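Local coordinates for protein mnemiopsin 1 (Mnemiopsis leidyi, PDB 5VP3) that emits light as a calcium-regulated photoprotein, probably triggered by calcium binding at its EF-hand loops, at residues Trp59-Val67 with Lys149-Val157. Sequence-based numbering, arbitrary orientation.
Sequences WPDRMRQLV and KTMMKAFDV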
loop_
_atom_site.group_PDB
_atom_site.type_symbol
_atom_site.label_atom_id
_atom_site.label_comp_id
_atom_site.label_asym_id
_atom_site.label_seq_id
_atom_site.Cartn_x
_atom_site.Cartn_y
_atom_site.Cartn_z
ATOM N N TRP A 59 -2.263 -5.411 -10.193
ATOM C CA TRP A 59 -1.951 -6.322 -9.101
ATOM C C TRP A 59 -3.203 -6.747 -8.343
ATOM O O TRP A 59 -3.408 -7.958 -8.139
ATOM C CB TRP A 59 -0.910 -5.663 -8.196
ATOM C CG TRP A 59 0.341 -5.433 -8.993
ATOM C CD1 TRP A 59 0.735 -4.260 -9.540
ATOM C CD2 TRP A 59 1.313 -6.415 -9.400
ATOM N NE1 TRP A 59 1.898 -4.434 -10.255
ATOM C CE2 TRP A 59 2.269 -5.746 -10.191
ATOM C CE3 TRP A 59 1.458 -7.789 -9.189
ATOM C CZ2 TRP A 59 3.372 -6.386 -10.734
ATOM C CZ3 TRP A 59 2.546 -8.429 -9.745
ATOM C CH2 TRP A 59 3.499 -7.715 -10.506
ATOM N N PRO A 60 -4.060 -5.812 -7.914
ATOM C CA PRO A 60 -5.334 -6.236 -7.317
ATOM C C PRO A 60 -6.173 -7.008 -8.287
ATOM O O PRO A 60 -6.891 -7.923 -7.883
ATOM C CB PRO A 60 -6.014 -4.923 -6.926
ATOM C CG PRO A 60 -5.280 -3.837 -7.702
ATOM C CD PRO A 60 -3.890 -4.347 -7.835
ATOM N N ASP A 61 -6.095 -6.686 -9.577
ATOM C CA ASP A 61 -6.856 -7.471 -10.534
ATOM C C ASP A 61 -6.335 -8.902 -10.582
ATOM O O ASP A 61 -7.124 -9.839 -10.743
ATOM C CB ASP A 61 -6.838 -6.804 -11.917
ATOM C CG ASP A 61 -7.651 -7.573 -12.940
ATOM O OD1 ASP A 61 -8.909 -7.524 -12.883
ATOM O OD2 ASP A 61 -7.018 -8.251 -13.775
ATOM N N ARG A 62 -5.016 -9.107 -10.435
ATOM C CA ARG A 62 -4.510 -10.485 -10.349
ATOM C C ARG A 62 -4.956 -11.162 -9.050
ATOM O O ARG A 62 -5.248 -12.366 -9.024
ATOM C CB ARG A 62 -2.982 -10.495 -10.462
ATOM C CG ARG A 62 -2.490 -10.452 -11.905
ATOM C CD ARG A 62 -0.977 -10.594 -11.982
ATOM N NE ARG A 62 -0.511 -11.868 -11.424
ATOM C CZ ARG A 62 0.771 -12.177 -11.229
ATOM N NH1 ARG A 62 1.727 -11.305 -11.540
ATOM N NH2 ARG A 62 1.101 -13.360 -10.721
ATOM N N MET A 63 -5.038 -10.401 -7.966
ATOM C CA MET A 63 -5.560 -10.951 -6.725
ATOM C C MET A 63 -6.967 -11.480 -6.961
ATOM O O MET A 63 -7.265 -12.638 -6.647
ATOM C CB MET A 63 -5.521 -9.861 -5.646
ATOM C CG MET A 63 -5.959 -10.277 -4.273
ATOM S SD MET A 63 -4.761 -11.453 -3.629
ATOM C CE MET A 63 -5.852 -12.677 -2.926
ATOM N N ARG A 64 -7.815 -10.663 -7.606
ATOM C CA ARG A 64 -9.192 -11.045 -7.932
ATOM C C ARG A 64 -9.245 -12.363 -8.692
ATOM O O ARG A 64 -10.119 -13.203 -8.438
ATOM C CB ARG A 64 -9.836 -9.924 -8.765
ATOM C CG ARG A 64 -11.224 -10.204 -9.280
ATOM C CD ARG A 64 -11.749 -9.060 -10.131
ATOM N NE ARG A 64 -11.153 -9.027 -11.456
ATOM C CZ ARG A 64 -11.552 -9.777 -12.484
ATOM N NH1 ARG A 64 -12.569 -10.608 -12.362
ATOM N NH2 ARG A 64 -10.921 -9.686 -13.647
ATOM N N GLN A 65 -8.306 -12.571 -9.619
ATOM C CA GLN A 65 -8.343 -13.774 -10.440
ATOM C C GLN A 65 -8.127 -15.024 -9.615
ATOM O O GLN A 65 -8.676 -16.075 -9.946
ATOM C CB GLN A 65 -7.276 -13.704 -11.514
ATOM C CG GLN A 65 -7.478 -12.586 -12.549
ATOM C CD GLN A 65 -6.321 -12.481 -13.529
ATOM O OE1 GLN A 65 -5.812 -13.507 -14.005
ATOM N NE2 GLN A 65 -5.884 -11.234 -13.836
ATOM N N LEU A 66 -7.337 -14.928 -8.541
ATOM C CA LEU A 66 -6.905 -16.091 -7.777
ATOM C C LEU A 66 -7.865 -16.483 -6.676
ATOM O O LEU A 66 -7.626 -17.475 -6.006
ATOM C CB LEU A 66 -5.553 -15.841 -7.153
ATOM C CG LEU A 66 -4.439 -15.774 -8.174
ATOM C CD1 LEU A 66 -3.273 -15.167 -7.528
ATOM C CD2 LEU A 66 -4.073 -17.138 -8.678
ATOM N N VAL A 67 -8.929 -15.729 -6.454
ATOM C CA VAL A 67 -9.893 -16.039 -5.420
ATOM C C VAL A 67 -11.261 -15.939 -6.064
ATOM O O VAL A 67 -11.369 -15.660 -7.253
ATOM C CB VAL A 67 -9.783 -15.094 -4.201
ATOM C CG1 VAL A 67 -8.365 -15.122 -3.618
ATOM C CG2 VAL A 67 -10.170 -13.669 -4.569
ATOM N N LYS A 149 -0.530 -16.528 1.222
ATOM C CA LYS A 149 0.294 -16.995 0.113
ATOM C C LYS A 149 -0.326 -16.610 -1.231
ATOM O O LYS A 149 0.379 -16.212 -2.165
ATOM C CB LYS A 149 0.472 -18.520 0.196
ATOM C CG LYS A 149 1.449 -19.026 1.282
ATOM C CD LYS A 149 1.252 -20.535 1.561
ATOM C CE LYS A 149 2.022 -21.433 0.597
ATOM N NZ LYS A 149 1.728 -22.869 0.856
ATOM N N THR A 150 -1.631 -16.783 -1.372
ATOM C CA THR A 150 -2.265 -16.361 -2.607
ATOM C C THR A 150 -1.932 -14.918 -2.901
ATOM O O THR A 150 -1.593 -14.578 -4.036
ATOM C CB THR A 150 -3.754 -16.586 -2.505
ATOM O OG1 THR A 150 -3.951 -17.987 -2.275
ATOM C CG2 THR A 150 -4.449 -16.156 -3.777
ATOM N N MET A 151 -1.961 -14.063 -1.874
ATOM C CA MET A 151 -1.606 -12.667 -2.085
ATOM C C MET A 151 -0.166 -12.522 -2.549
ATOM O O MET A 151 0.158 -11.620 -3.340
ATOM C CB MET A 151 -1.812 -11.854 -0.809
ATOM C CG MET A 151 -1.684 -10.358 -1.083
ATOM S SD MET A 151 -1.701 -9.251 0.351
ATOM C CE MET A 151 -0.015 -9.311 0.866
ATOM N N MET A 152 0.730 -13.337 -2.002
ATOM C CA MET A 152 2.117 -13.292 -2.441
ATOM C C MET A 152 2.224 -13.668 -3.915
ATOM O O MET A 152 2.927 -13.016 -4.690
ATOM C CB MET A 152 2.961 -14.241 -1.596
ATOM C CG MET A 152 2.943 -13.939 -0.100
ATOM S SD MET A 152 3.497 -12.248 0.107
ATOM C CE MET A 152 3.177 -11.904 1.832
ATOM N N LYS A 153 1.506 -14.709 -4.315
ATOM C CA LYS A 153 1.545 -15.155 -5.697
ATOM C C LYS A 153 1.049 -14.062 -6.633
ATOM O O LYS A 153 1.672 -13.780 -7.656
ATOM C CB LYS A 153 0.700 -16.415 -5.826
ATOM C CG LYS A 153 0.408 -16.880 -7.231
ATOM C CD LYS A 153 -0.189 -18.286 -7.180
ATOM C CE LYS A 153 -0.717 -18.724 -8.538
ATOM N NZ LYS A 153 -1.208 -20.133 -8.501
ATOM N N ALA A 154 -0.070 -13.422 -6.282
ATOM C CA ALA A 154 -0.584 -12.323 -7.091
ATOM C C ALA A 154 0.422 -11.196 -7.205
ATOM O O ALA A 154 0.442 -10.480 -8.215
ATOM C CB ALA A 154 -1.880 -11.788 -6.489
ATOM N N PHE A 155 1.257 -11.007 -6.190
ATOM C CA PHE A 155 2.220 -9.916 -6.224
ATOM C C PHE A 155 3.613 -10.334 -6.681
ATOM O O PHE A 155 4.547 -9.544 -6.545
ATOM C CB PHE A 155 2.324 -9.264 -4.861
ATOM C CG PHE A 155 1.288 -8.244 -4.625
ATOM C CD1 PHE A 155 1.383 -6.992 -5.217
ATOM C CD2 PHE A 155 0.215 -8.533 -3.830
ATOM C CE1 PHE A 155 0.425 -6.046 -4.995
ATOM C CE2 PHE A 155 -0.748 -7.598 -3.594
ATOM C CZ PHE A 155 -0.653 -6.351 -4.180
ATOM N N ASP A 156 3.789 -11.549 -7.198
ATOM C CA ASP A 156 5.123 -11.998 -7.611
ATOM C C ASP A 156 6.110 -11.926 -6.450
ATOM O O ASP A 156 7.281 -11.589 -6.629
ATOM C CB ASP A 156 5.669 -11.183 -8.786
ATOM C CG ASP A 156 4.994 -11.513 -10.087
ATOM O OD1 ASP A 156 4.143 -12.436 -10.087
ATOM O OD2 ASP A 156 5.320 -10.845 -11.099
ATOM N N VAL A 157 5.623 -12.196 -5.248
ATOM C CA VAL A 157 6.489 -12.444 -4.098
ATOM C C VAL A 157 6.531 -13.959 -3.942
ATOM O O VAL A 157 5.504 -14.626 -4.166
ATOM C CB VAL A 157 5.974 -11.750 -2.824
ATOM C CG1 VAL A 157 6.918 -11.983 -1.668
ATOM C CG2 VAL A 157 5.786 -10.254 -3.063
#
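The guanidinium of R62 carries the carbonyl oxygen of A154 over one face, 3.4 Å above its plane, while the carboxylate of D156 lies at its edge. NH1 and NH2 reach end-on for a single oxygen, OD1 of D156, both from the same face of the carboxylate, with NH1 to OD1 at 3.0 Å; the two flat groups are turned 61° apart. A bend at chi3 (61°) brings the head of R62 round to this salt bridge. The indole of W59 receives the same carbonyl at its edge, CE3 lying 3.0 Å from A154 O, and there also meets the D156 carboxylate, nearly perpendicular to it. The F155 ring lies almost parallel to the indole but so displaced that little face is shared; W59 CB touches F155 CE1 at 3.5 Å. Helix 145-154, which leaves an EF-hand loop ligating cadmium, ends here in a Schellman motif with D156 as C-prime residue; the partial negative charge of this helix end would probably suit R62. The axes of segments 59-66 and 149-154 run at 132°, and A154 CB nestles against the M63 backbone. L66 CB rests on T150 CG2 (3.6 Å), and M63 SD lies 3.7 Å from M151 CA.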